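Local coordinates for glycosyl hydrolases family 2, sugar binding domain protein (Bacteroides uniformis str. 3978 T3 ii, PDB 6D1P), which is a gut bacterial beta-glucuronidase of glycoside hydrolase family 2, which probably hydrolyses O-glycosidic bonds to release glucuronic acid from its substrates, at residues I207-T212 and Y284-E289; V733-I738 and I752-T757. All coordinates share one frame; numbering follows the deposited sequence.

Contact 1: I207-T212 and Y284-E289; sequences IRIEAT and YTCVAE
Ile209 meets Cys286 through the far end of its longer branch. At CB the chain forks: CG2 lies anti to the backbone N, whereas CG1 sits beside that N (chi1 -57°) and heads for the opposing strand. From CG1 the chain is extended (chi2 -176°), carrying CD1 to 3.5 Å from CB of Cys286. The same methyl lies 3.9 Å from SG of Cys286, so it rests against both side-chain atoms of the cysteine. Two residues back, Ile207 has nearly the same shape, and its CD1 stops 3.7 Å from CB of Ala288. The pairs Ile207-Ala288 and Ile209-Cys286 follow strands running in roughly opposite directions, with CA atoms 8.8 and 8.5 Å apart. This spacing is that of two facing sheets: the contact spans the interior of the immunoglobulin-like beta-sandwich of family 2 enzymes, joining edge strand 203-213 of one sheet to inner strand 284-292 of the other. Ile222, Ile224 and Ile226 of strand 219-229 pack around the same side chains. On the opposite face of segment 207-212, Arg208 and Glu210 form a salt bridge, though its modelled geometry is doubtful. Along the strand's edge, Asn416 binds Ile207 O and Ile209 N through its side-chain amide, while a glycerol, probably from the crystallisation liquor, bonds through one hydroxyl to Ile209 O and Ala211 N.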
ATOM      1  N   ILE A 207      -7.030 -41.222  -7.963  1.00 44.32           N
ATOM      2  CA  ILE A 207      -6.827 -42.519  -7.314  1.00 45.76           C
ATOM      3  C   ILE A 207      -7.465 -42.494  -5.934  1.00 42.28           C
ATOM      4  O   ILE A 207      -6.893 -41.959  -4.974  1.00 45.49           O
ATOM      5  CB  ILE A 207      -5.330 -42.884  -7.218  1.00 52.28           C
ATOM      6  CG1 ILE A 207      -4.759 -43.132  -8.615  1.00 51.31           C
ATOM      7  CG2 ILE A 207      -5.098 -44.097  -6.289  1.00 41.43           C
ATOM      8  CD1 ILE A 207      -3.436 -43.838  -8.618  1.00 50.22           C
ATOM      9  N   ARG A 208      -8.646 -43.079  -5.822  1.00 43.06           N
ATOM     10  CA  ARG A 208      -9.418 -43.056  -4.588  1.00 40.68           C
ATOM     11  C   ARG A 208      -9.250 -44.391  -3.869  1.00 45.35           C
ATOM     12  O   ARG A 208      -9.375 -45.457  -4.485  1.00 47.03           O
ATOM     13  CB  ARG A 208     -10.889 -42.765  -4.904  1.00 44.22           C
ATOM     14  CG  ARG A 208     -11.884 -43.010  -3.786  1.00 48.92           C
ATOM     15  CD  ARG A 208     -13.263 -43.281  -4.396  1.00 52.63           C
ATOM     16  NE  ARG A 208     -14.355 -43.100  -3.446  1.00 51.48           N
ATOM     17  CZ  ARG A 208     -15.520 -42.548  -3.769  1.00 54.12           C
ATOM     18  NH1 ARG A 208     -15.719 -42.123  -5.012  1.00 52.85           N
ATOM     19  NH2 ARG A 208     -16.479 -42.404  -2.855  1.00 49.66           N
ATOM     20  N   ILE A 209      -8.950 -44.335  -2.575  1.00 42.78           N
ATOM     21  CA  ILE A 209      -8.613 -45.514  -1.794  1.00 41.46           C
ATOM     22  C   ILE A 209      -9.473 -45.504  -0.542  1.00 44.35           C
ATOM     23  O   ILE A 209      -9.306 -44.632   0.323  1.00 44.49           O
ATOM     24  CB  ILE A 209      -7.125 -45.560  -1.430  1.00 38.46           C
ATOM     25  CG1 ILE A 209      -6.268 -45.513  -2.692  1.00 42.28           C
ATOM     26  CG2 ILE A 209      -6.811 -46.822  -0.648  1.00 40.34           C
ATOM     27  CD1 ILE A 209      -4.795 -45.648  -2.423  1.00 40.89           C
ATOM     28  N   GLU A 210     -10.390 -46.467  -0.437  1.00 35.83           N
ATOM     29  CA  GLU A 210     -11.272 -46.590   0.717  1.00 37.12           C
ATOM     30  C   GLU A 210     -10.924 -47.878   1.459  1.00 40.38           C
ATOM     31  O   GLU A 210     -11.314 -48.976   1.053  1.00 43.04           O
ATOM     32  CB  GLU A 210     -12.727 -46.573   0.294  1.00 42.83           C
ATOM     33  CG  GLU A 210     -13.139 -45.333  -0.486  1.00 45.82           C
ATOM     34  CD  GLU A 210     -14.652 -45.220  -0.597  1.00 49.06           C
ATOM     35  OE1 GLU A 210     -15.358 -45.885   0.194  1.00 48.55           O
ATOM     36  OE2 GLU A 210     -15.134 -44.477  -1.469  1.00 53.79           O
ATOM     37  N   ALA A 211     -10.170 -47.736   2.537  1.00 36.49           N
ATOM     38  CA  ALA A 211      -9.901 -48.835   3.437  1.00 36.04           C
ATOM     39  C   ALA A 211     -11.008 -48.877   4.480  1.00 41.49           C
ATOM     40  O   ALA A 211     -11.318 -47.856   5.102  1.00 41.52           O
ATOM     41  CB  ALA A 211      -8.535 -48.671   4.105  1.00 33.18           C
ATOM     42  N   THR A 212     -11.599 -50.057   4.662  1.00 42.25           N
ATOM     43  CA  THR A 212     -12.696 -50.270   5.593  1.00 41.82           C
ATOM     44  C   THR A 212     -12.341 -51.421   6.528  1.00 42.53           C
ATOM     45  O   THR A 212     -11.734 -52.415   6.109  1.00 40.10           O
ATOM     46  CB  THR A 212     -14.005 -50.557   4.828  1.00 38.36           C
ATOM     47  OG1 THR A 212     -13.833 -51.722   4.015  1.00 48.37           O
ATOM     48  CG2 THR A 212     -14.331 -49.409   3.897  1.00 34.55           C
ATOM     49  N   TYR A 284      -0.548 -47.767   5.565  1.00 40.37           N
ATOM     50  CA  TYR A 284      -0.295 -48.608   4.411  1.00 39.53           C
ATOM     51  C   TYR A 284       0.039 -47.738   3.212  1.00 43.57           C
ATOM     52  O   TYR A 284      -0.203 -46.527   3.204  1.00 41.23           O
ATOM     53  CB  TYR A 284      -1.509 -49.482   4.093  1.00 43.12           C
ATOM     54  CG  TYR A 284      -1.716 -50.661   5.018  1.00 41.63           C
ATOM     55  CD1 TYR A 284      -2.097 -50.470   6.339  1.00 37.46           C
ATOM     56  CD2 TYR A 284      -1.549 -51.966   4.562  1.00 44.91           C
ATOM     57  CE1 TYR A 284      -2.299 -51.531   7.182  1.00 41.88           C
ATOM     58  CE2 TYR A 284      -1.750 -53.052   5.406  1.00 38.55           C
ATOM     59  CZ  TYR A 284      -2.123 -52.827   6.716  1.00 43.57           C
ATOM     60  OH  TYR A 284      -2.326 -53.886   7.579  1.00 49.11           O
ATOM     61  N   THR A 285       0.583 -48.373   2.177  1.00 43.64           N
ATOM     62  CA  THR A 285       0.957 -47.677   0.958  1.00 44.58           C
ATOM     63  C   THR A 285       0.363 -48.389  -0.244  1.00 46.67           C
ATOM     64  O   THR A 285       0.294 -49.617  -0.275  1.00 47.61           O
ATOM     65  CB  THR A 285       2.481 -47.576   0.817  1.00 50.75           C
ATOM     66  OG1 THR A 285       2.945 -46.452   1.574  1.00 49.01           O
ATOM     67  CG2 THR A 285       2.892 -47.383  -0.638  1.00 47.71           C
ATOM     68  N   CYS A 286      -0.094 -47.605  -1.215  1.00 45.09           N
ATOM     69  CA  CYS A 286      -0.539 -48.113  -2.500  1.00 44.47           C
ATOM     70  C   CYS A 286       0.283 -47.445  -3.591  1.00 48.11           C
ATOM     71  O   CYS A 286       0.365 -46.214  -3.646  1.00 49.69           O
ATOM     72  CB  CYS A 286      -2.030 -47.847  -2.701  1.00 48.10           C
ATOM     73  SG  CYS A 286      -2.639 -48.214  -4.354  1.00 51.35           S
ATOM     74  N   VAL A 287       0.908 -48.251  -4.445  1.00 49.14           N
ATOM     75  CA  VAL A 287       1.741 -47.747  -5.532  1.00 48.32           C
ATOM     76  C   VAL A 287       1.092 -48.152  -6.845  1.00 50.49           C
ATOM     77  O   VAL A 287       0.912 -49.348  -7.118  1.00 53.31           O
ATOM     78  CB  VAL A 287       3.184 -48.276  -5.453  1.00 47.99           C
ATOM     79  CG1 VAL A 287       4.014 -47.680  -6.568  1.00 43.15           C
ATOM     80  CG2 VAL A 287       3.812 -47.972  -4.104  1.00 45.92           C
ATOM     81  N   ALA A 288       0.729 -47.160  -7.644  1.00 49.56           N
ATOM     82  CA  ALA A 288       0.271 -47.375  -9.003  1.00 48.82           C
ATOM     83  C   ALA A 288       1.406 -47.048  -9.958  1.00 50.80           C
ATOM     84  O   ALA A 288       2.237 -46.176  -9.694  1.00 53.60           O
ATOM     85  CB  ALA A 288      -0.952 -46.514  -9.334  1.00 48.60           C
ATOM     86  N   GLU A 289       1.426 -47.747 -11.081  1.00 52.85           N
ATOM     87  CA  GLU A 289       2.589 -47.695 -11.946  1.00 52.41           C
ATOM     88  C   GLU A 289       2.147 -47.921 -13.377  1.00 50.05           C
ATOM     89  O   GLU A 289       1.460 -48.903 -13.671  1.00 51.44           O
ATOM     90  CB  GLU A 289       3.607 -48.750 -11.516  1.00 53.70           C
ATOM     91  CG  GLU A 289       5.025 -48.285 -11.602  1.00 56.50           C
ATOM     92  CD  GLU A 289       5.993 -49.427 -11.466  1.00 63.95           C
ATOM     93  OE1 GLU A 289       5.962 -50.105 -10.415  1.00 61.90           O
ATOM     94  OE2 GLU A 289       6.764 -49.656 -12.424  1.00 67.79           O
TER

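Contact 2: V733-I738 and I752-T757; sequences VQAELI and IEFGCT
The Phe754 ring, the one aromatic group in the contact, meets Ala735 obliquely: the methyl CB lies 4.2 Å from CE2. With CG beside the backbone N (chi1 -64°), the ring leaves its strand for the opposing sheet. Ile784 and Ala797 also touch the phenyl group. The small Ala735 serves two neighbours, for the same CB is 4.2 Å from CG2 of Ile752, the short branch of that isoleucine. Its other branch goes a different way. CG1 of Ile752 stands beside the backbone N and extends CD1 toward Leu737, where it lies 4.0 Å from CD1 of the leucine and equally far from its CG. Leucine and isoleucine thus meet tip to tip, and Ala748, Gln750 and Leu804 also touch the leucine. The contact is wholly apolar and buried. The side chains of Gln734 and Glu736 leave the backbone away from the other segment, and on that outer face Glu736 forms a salt bridge with Arg744 and Gln734 accepts a hydrogen bond from Arg781. Just past the strand end, Thr757 packs on Thr757 of the second subunit, and its carbonyl O is hydrogen-bonded to Ser796 OG of that subunit. The axes of segments 733-738 and 752-756 come within 9.5 Å at 143°, well off antiparallel, a crossing of two layers bridged by side chains, as in the hydrophobic core of an immunoglobulin-like beta-sandwich.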
ATOM      1  N   VAL A 733      15.968  -5.265  24.212  1.00 26.39           N
ATOM      2  CA  VAL A 733      15.809  -4.011  24.930  1.00 26.44           C
ATOM      3  C   VAL A 733      14.512  -4.091  25.720  1.00 31.39           C
ATOM      4  O   VAL A 733      13.499  -4.591  25.213  1.00 29.15           O
ATOM      5  CB  VAL A 733      15.805  -2.814  23.954  1.00 28.13           C
ATOM      6  CG1 VAL A 733      15.269  -1.563  24.618  1.00 23.33           C
ATOM      7  CG2 VAL A 733      17.199  -2.566  23.420  1.00 27.98           C
ATOM      8  N   GLN A 734      14.540  -3.594  26.956  1.00 30.64           N
ATOM      9  CA  GLN A 734      13.413  -3.698  27.872  1.00 31.46           C
ATOM     10  C   GLN A 734      12.991  -2.316  28.343  1.00 31.11           C
ATOM     11  O   GLN A 734      13.833  -1.508  28.750  1.00 32.73           O
ATOM     12  CB  GLN A 734      13.775  -4.571  29.078  1.00 28.49           C
ATOM     13  CG  GLN A 734      12.681  -4.615  30.127  1.00 32.71           C
ATOM     14  CD  GLN A 734      13.052  -5.471  31.333  1.00 35.27           C
ATOM     15  OE1 GLN A 734      12.899  -6.699  31.321  1.00 32.01           O
ATOM     16  NE2 GLN A 734      13.534  -4.819  32.385  1.00 30.03           N
ATOM     17  N   ALA A 735      11.697  -2.042  28.273  1.00 29.38           N
ATOM     18  CA  ALA A 735      11.117  -0.861  28.893  1.00 29.00           C
ATOM     19  C   ALA A 735      10.438  -1.266  30.196  1.00 29.35           C
ATOM     20  O   ALA A 735       9.739  -2.277  30.254  1.00 34.15           O
ATOM     21  CB  ALA A 735      10.106  -0.175  27.967  1.00 24.67           C
ATOM     22  N   GLU A 736      10.642  -0.469  31.235  1.00 29.41           N
ATOM     23  CA  GLU A 736      10.087  -0.718  32.553  1.00 31.94           C
ATOM     24  C   GLU A 736       9.285   0.500  32.977  1.00 33.95           C
ATOM     25  O   GLU A 736       9.797   1.620  32.937  1.00 34.23           O
ATOM     26  CB  GLU A 736      11.208  -1.001  33.570  1.00 34.92           C
ATOM     27  CG  GLU A 736      10.732  -1.615  34.887  1.00 34.92           C
ATOM     28  CD  GLU A 736      11.854  -1.749  35.906  1.00 39.46           C
ATOM     29  OE1 GLU A 736      12.555  -0.747  36.156  1.00 40.36           O
ATOM     30  OE2 GLU A 736      12.052  -2.865  36.442  1.00 41.91           O
ATOM     31  N   LEU A 737       8.030   0.292  33.362  1.00 32.07           N
ATOM     32  CA  LEU A 737       7.239   1.361  33.949  1.00 31.56           C
ATOM     33  C   LEU A 737       7.484   1.359  35.455  1.00 35.08           C
ATOM     34  O   LEU A 737       7.350   0.312  36.102  1.00 38.09           O
ATOM     35  CB  LEU A 737       5.756   1.162  33.634  1.00 30.93           C
ATOM     36  CG  LEU A 737       5.439   1.177  32.136  1.00 33.00           C
ATOM     37  CD1 LEU A 737       4.012   0.785  31.838  1.00 27.39           C
ATOM     38  CD2 LEU A 737       5.725   2.564  31.562  1.00 28.58           C
ATOM     39  N   ILE A 738       7.879   2.509  36.008  1.00 33.37           N
ATOM     40  CA  ILE A 738       8.127   2.631  37.443  1.00 35.90           C
ATOM     41  C   ILE A 738       7.311   3.794  37.992  1.00 38.33           C
ATOM     42  O   ILE A 738       6.886   4.680  37.254  1.00 40.38           O
ATOM     43  CB  ILE A 738       9.622   2.830  37.793  1.00 35.43           C
ATOM     44  CG1 ILE A 738      10.093   4.192  37.280  1.00 41.79           C
ATOM     45  CG2 ILE A 738      10.464   1.692  37.244  1.00 32.81           C
ATOM     46  CD1 ILE A 738      11.426   4.614  37.837  1.00 40.44           C
ATOM     47  N   ILE A 752       3.024   0.464  25.032  1.00 25.97           N
ATOM     48  CA  ILE A 752       4.337   1.077  24.911  1.00 29.83           C
ATOM     49  C   ILE A 752       4.774   0.937  23.461  1.00 28.67           C
ATOM     50  O   ILE A 752       4.514  -0.094  22.831  1.00 26.65           O
ATOM     51  CB  ILE A 752       5.345   0.430  25.885  1.00 26.45           C
ATOM     52  CG1 ILE A 752       4.987   0.793  27.320  1.00 27.24           C
ATOM     53  CG2 ILE A 752       6.737   0.941  25.639  1.00 30.52           C
ATOM     54  CD1 ILE A 752       5.573  -0.173  28.323  1.00 29.83           C
ATOM     55  N   GLU A 753       5.411   1.987  22.931  1.00 26.27           N
ATOM     56  CA  GLU A 753       5.857   2.060  21.543  1.00 30.84           C
ATOM     57  C   GLU A 753       7.363   2.259  21.443  1.00 26.66           C
ATOM     58  O   GLU A 753       7.940   3.072  22.160  1.00 28.67           O
ATOM     59  CB  GLU A 753       5.189   3.211  20.811  1.00 31.22           C
ATOM     60  CG  GLU A 753       3.702   3.079  20.759  1.00 40.74           C
ATOM     61  CD  GLU A 753       3.072   4.264  20.084  1.00 38.65           C
ATOM     62  OE1 GLU A 753       3.793   5.257  19.880  1.00 43.36           O
ATOM     63  OE2 GLU A 753       1.871   4.201  19.760  1.00 41.96           O
ATOM     64  N   PHE A 754       7.984   1.561  20.506  1.00 22.97           N
ATOM     65  CA  PHE A 754       9.410   1.664  20.287  1.00 24.36           C
ATOM     66  C   PHE A 754       9.715   2.397  18.983  1.00 28.76           C
ATOM     67  O   PHE A 754       8.970   2.315  18.005  1.00 29.91           O
ATOM     68  CB  PHE A 754      10.049   0.281  20.267  1.00 25.82           C
ATOM     69  CG  PHE A 754       9.952  -0.447  21.563  1.00 24.84           C
ATOM     70  CD1 PHE A 754       9.050  -1.493  21.714  1.00 24.61           C
ATOM     71  CD2 PHE A 754      10.764  -0.092  22.639  1.00 25.00           C
ATOM     72  CE1 PHE A 754       8.965  -2.200  22.918  1.00 26.65           C
ATOM     73  CE2 PHE A 754      10.686  -0.785  23.855  1.00 27.20           C
ATOM     74  CZ  PHE A 754       9.785  -1.846  23.991  1.00 27.96           C
ATOM     75  N   GLY A 755      10.828   3.130  18.990  1.00 27.90           N
ATOM     76  CA  GLY A 755      11.328   3.774  17.796  1.00 25.01           C
ATOM     77  C   GLY A 755      12.833   3.604  17.738  1.00 30.41           C
ATOM     78  O   GLY A 755      13.458   3.134  18.691  1.00 25.96           O
ATOM     79  N   CYS A 756      13.414   4.007  16.611  1.00 30.60           N
ATOM     80  CA  CYS A 756      14.841   3.784  16.434  1.00 29.29           C
ATOM     81  C   CYS A 756      15.395   4.710  15.355  1.00 26.28           C
ATOM     82  O   CYS A 756      14.751   4.920  14.323  1.00 30.86           O
ATOM     83  CB  CYS A 756      15.098   2.314  16.082  1.00 24.82           C
ATOM     84  SG  CYS A 756      16.805   1.901  15.945  1.00 27.57           S
ATOM     85  N   THR A 757      16.592   5.253  15.609  1.00 25.00           N
ATOM     86  CA  THR A 757      17.281   6.055  14.608  1.00 32.36           C
ATOM     87  C   THR A 757      17.517   5.280  13.323  1.00 33.37           C
ATOM     88  O   THR A 757      17.724   5.890  12.270  1.00 33.57           O
ATOM     89  CB  THR A 757      18.628   6.574  15.132  1.00 33.56           C
ATOM     90  OG1 THR A 757      19.398   5.498  15.695  1.00 32.30           O
ATOM     91  CG2 THR A 757      18.417   7.683  16.165  1.00 31.27           C
TER

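Both contacts are buried and each joins the two facing sheets of a beta-sandwich, but the sandwiches are separate: the centres lie about 57 Å apart on opposite sides of the chain's centre. The two domains share a layout, a three-stranded sheet facing a four-stranded one. Contact 1 links the first strand of its domain to the sixth, whereas contact 2 links the second to the third, which are consecutive in sequence. Contact 1 is the slimmer, built from two aliphatic-to-small pairs, and its edge strand abuts the barrel domain through Asn416. Contact 2 is broader, adds an aromatic ring, and ends beside the second subunit.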